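Local structure of YCAC GENE product (Escherichia coli, 1YAC) at the interface of chains A and B. The protein is an octameric hydrolase of unknown specificity, built as a three-layer alpha-beta-alpha sandwich of the isochorismatase family. Sequence-based numbering; all coordinates share one arbitrary frame. Chains: chain A/B, YCAC GENE product.

The interface of chains A and B. Residues chain A 89, 92, 121, 124-125, 154; chain B 5, 7, 171, 174.
B:Tyr5 lies across helix 115-128 of chain A, in a subunit interface of the octamer. Its CG is anti to the backbone N (chi1 172°), which directs the ring to A:Phe121, A:Leu124 and A:Ser125. CB sits near the carbonyl oxygen of A:Leu124. Farther out, the ring is held on both faces. CB of A:Leu124 covers one face, 3.7 Å from the centroid of the B:Tyr5 ring, and CB of B:Arg7 covers the other. The CD1 methyl of A:Leu124 lies over the same face as its CB, toward CE1 and CD1. NH2 of A:Arg154 sits in the ring plane, at the edge by CE1. CD2 and CE2 lie close to the hydroxyl OG of A:Ser125. ND2 of A:Asn89 meets the ring edge near CE2, in plane, and donates to that OG. At the tip, the phenol OH lies against the A:Phe121 ring near CG and CD1. The B:Tyr5 OH also donates to carboxylate OE1 of B:Glu171 at 2.7 Å, from above the carboxylate plane. A:Arg154 NH1 reaches the same B:Glu171 OE1 at 2.8 Å, from the other face. OE1 thus accepts from both chains, and A:Arg154 NH2 bonds OE2 of B:Glu171 at 3.0 Å, completing an end-on salt bridge. An alanine in place of B:Tyr5 would probably open a gap beside A:Leu124 and leave the B:Glu171 carboxylate freer to turn away from A:Arg154. A second end-on pair joins B:Arg7 to A:Asp92, tip to tip. Both carboxylate oxygens use their syn lone pairs, with the two planes 36° apart. Water 1 links OD2 of A:Asp92 to the backbone O of B:Arg174, 2.6 Å from each of these two oxygens.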
loop_
_atom_site.group_PDB
_atom_site.type_symbol
_atom_site.label_atom_id
_atom_site.label_comp_id
_atom_site.label_asym_id
_atom_site.label_seq_id
_atom_site.Cartn_x
_atom_site.Cartn_y
_atom_site.Cartn_z
ATOM N N ASN A 89 -1.214 -30.955 12.652
ATOM C CA ASN A 89 -2.319 -31.103 11.690
ATOM C C ASN A 89 -3.435 -31.804 12.499
ATOM O O ASN A 89 -3.246 -32.925 12.988
ATOM C CB ASN A 89 -1.906 -31.997 10.523
ATOM C CG ASN A 89 -3.052 -32.276 9.576
ATOM O OD1 ASN A 89 -4.181 -31.846 9.791
ATOM N ND2 ASN A 89 -2.759 -32.983 8.503
ATOM N N ASP A 92 -4.382 -35.399 12.020
ATOM C CA ASP A 92 -3.539 -36.454 12.583
ATOM C C ASP A 92 -4.035 -36.894 13.961
ATOM O O ASP A 92 -3.532 -37.871 14.522
ATOM C CB ASP A 92 -2.088 -35.991 12.687
ATOM C CG ASP A 92 -1.351 -36.062 11.360
ATOM O OD1 ASP A 92 -1.745 -36.874 10.493
ATOM O OD2 ASP A 92 -0.373 -35.310 11.182
ATOM N N PHE A 121 -3.257 -27.754 6.450
ATOM C CA PHE A 121 -2.947 -29.175 6.667
ATOM C C PHE A 121 -4.224 -30.032 6.727
ATOM O O PHE A 121 -4.376 -30.986 5.939
ATOM C CB PHE A 121 -2.047 -29.384 7.897
ATOM C CG PHE A 121 -0.655 -28.784 7.769
ATOM C CD1 PHE A 121 -0.270 -28.063 6.634
ATOM C CD2 PHE A 121 0.265 -28.925 8.805
ATOM C CE1 PHE A 121 1.018 -27.484 6.533
ATOM C CE2 PHE A 121 1.554 -28.351 8.711
ATOM C CZ PHE A 121 1.925 -27.629 7.572
ATOM N N LEU A 124 -6.111 -30.118 3.337
ATOM C CA LEU A 124 -5.503 -31.012 2.358
ATOM C C LEU A 124 -5.779 -32.474 2.706
ATOM O O LEU A 124 -6.054 -33.290 1.822
ATOM C CB LEU A 124 -3.989 -30.746 2.269
ATOM C CG LEU A 124 -3.597 -29.336 1.806
ATOM C CD1 LEU A 124 -2.083 -29.143 1.874
ATOM C CD2 LEU A 124 -4.113 -29.088 0.399
ATOM N N SER A 125 -5.700 -32.798 3.992
ATOM C CA SER A 125 -5.960 -34.162 4.463
ATOM C C SER A 125 -7.407 -34.544 4.161
ATOM O O SER A 125 -7.676 -35.637 3.662
ATOM C CB SER A 125 -5.711 -34.258 5.973
ATOM O OG SER A 125 -4.326 -34.112 6.300
ATOM N N ARG A 154 -1.713 -23.297 -2.521
ATOM C CA ARG A 154 -1.607 -24.712 -2.170
ATOM C C ARG A 154 -2.975 -25.380 -1.975
ATOM O O ARG A 154 -3.209 -26.484 -2.474
ATOM C CB ARG A 154 -0.735 -24.889 -0.921
ATOM C CG ARG A 154 -0.226 -26.324 -0.752
ATOM C CD ARG A 154 0.606 -26.499 0.509
ATOM N NE ARG A 154 1.222 -27.825 0.528
ATOM C CZ ARG A 154 1.668 -28.430 1.622
ATOM N NH1 ARG A 154 1.573 -27.831 2.803
ATOM N NH2 ARG A 154 2.199 -29.641 1.534
ATOM N N TYR B 5 -2.521 -35.663 -0.425
ATOM C CA TYR B 5 -1.840 -34.586 0.287
ATOM C C TYR B 5 -0.372 -35.047 0.316
ATOM O O TYR B 5 -0.024 -35.972 1.057
ATOM C CB TYR B 5 -2.427 -34.483 1.699
ATOM C CG TYR B 5 -1.749 -33.549 2.689
ATOM C CD1 TYR B 5 -0.836 -32.562 2.284
ATOM C CD2 TYR B 5 -2.052 -33.650 4.039
ATOM C CE1 TYR B 5 -0.253 -31.695 3.227
ATOM C CE2 TYR B 5 -1.481 -32.808 4.979
ATOM C CZ TYR B 5 -0.587 -31.835 4.578
ATOM O OH TYR B 5 -0.038 -31.017 5.547
ATOM N N ARG B 7 2.673 -34.359 1.597
ATOM C CA ARG B 7 3.285 -33.591 2.671
ATOM C C ARG B 7 4.732 -33.931 2.980
ATOM O O ARG B 7 5.171 -35.070 2.801
ATOM C CB ARG B 7 2.437 -33.683 3.935
ATOM C CG ARG B 7 2.188 -35.078 4.479
ATOM C CD ARG B 7 1.562 -34.937 5.869
ATOM N NE ARG B 7 1.060 -36.187 6.432
ATOM C CZ ARG B 7 0.482 -36.282 7.627
ATOM N NH1 ARG B 7 0.327 -35.205 8.387
ATOM N NH2 ARG B 7 0.067 -37.457 8.073
ATOM N N GLU B 171 5.041 -28.927 9.081
ATOM C CA GLU B 171 4.722 -30.127 8.323
ATOM C C GLU B 171 5.794 -31.196 8.566
ATOM O O GLU B 171 5.500 -32.391 8.593
ATOM C CB GLU B 171 4.588 -29.809 6.834
ATOM C CG GLU B 171 3.778 -30.855 6.070
ATOM C CD GLU B 171 3.304 -30.353 4.729
ATOM O OE1 GLU B 171 2.215 -29.761 4.697
ATOM O OE2 GLU B 171 4.000 -30.556 3.708
ATOM N N ARG B 174 5.382 -32.409 12.569
ATOM C CA ARG B 174 4.149 -33.191 12.770
ATOM C C ARG B 174 3.541 -33.182 14.164
ATOM O O ARG B 174 2.329 -32.985 14.309
ATOM C CB ARG B 174 4.363 -34.663 12.390
ATOM C CG ARG B 174 4.798 -34.921 10.974
ATOM C CD ARG B 174 3.735 -34.528 9.974
ATOM N NE ARG B 174 4.188 -34.853 8.626
ATOM C CZ ARG B 174 4.132 -36.071 8.100
ATOM N NH1 ARG B 174 3.623 -37.074 8.808
ATOM N NH2 ARG B 174 4.635 -36.299 6.890
HETATM O O HOH W 1 0.625 -33.173 12.308
#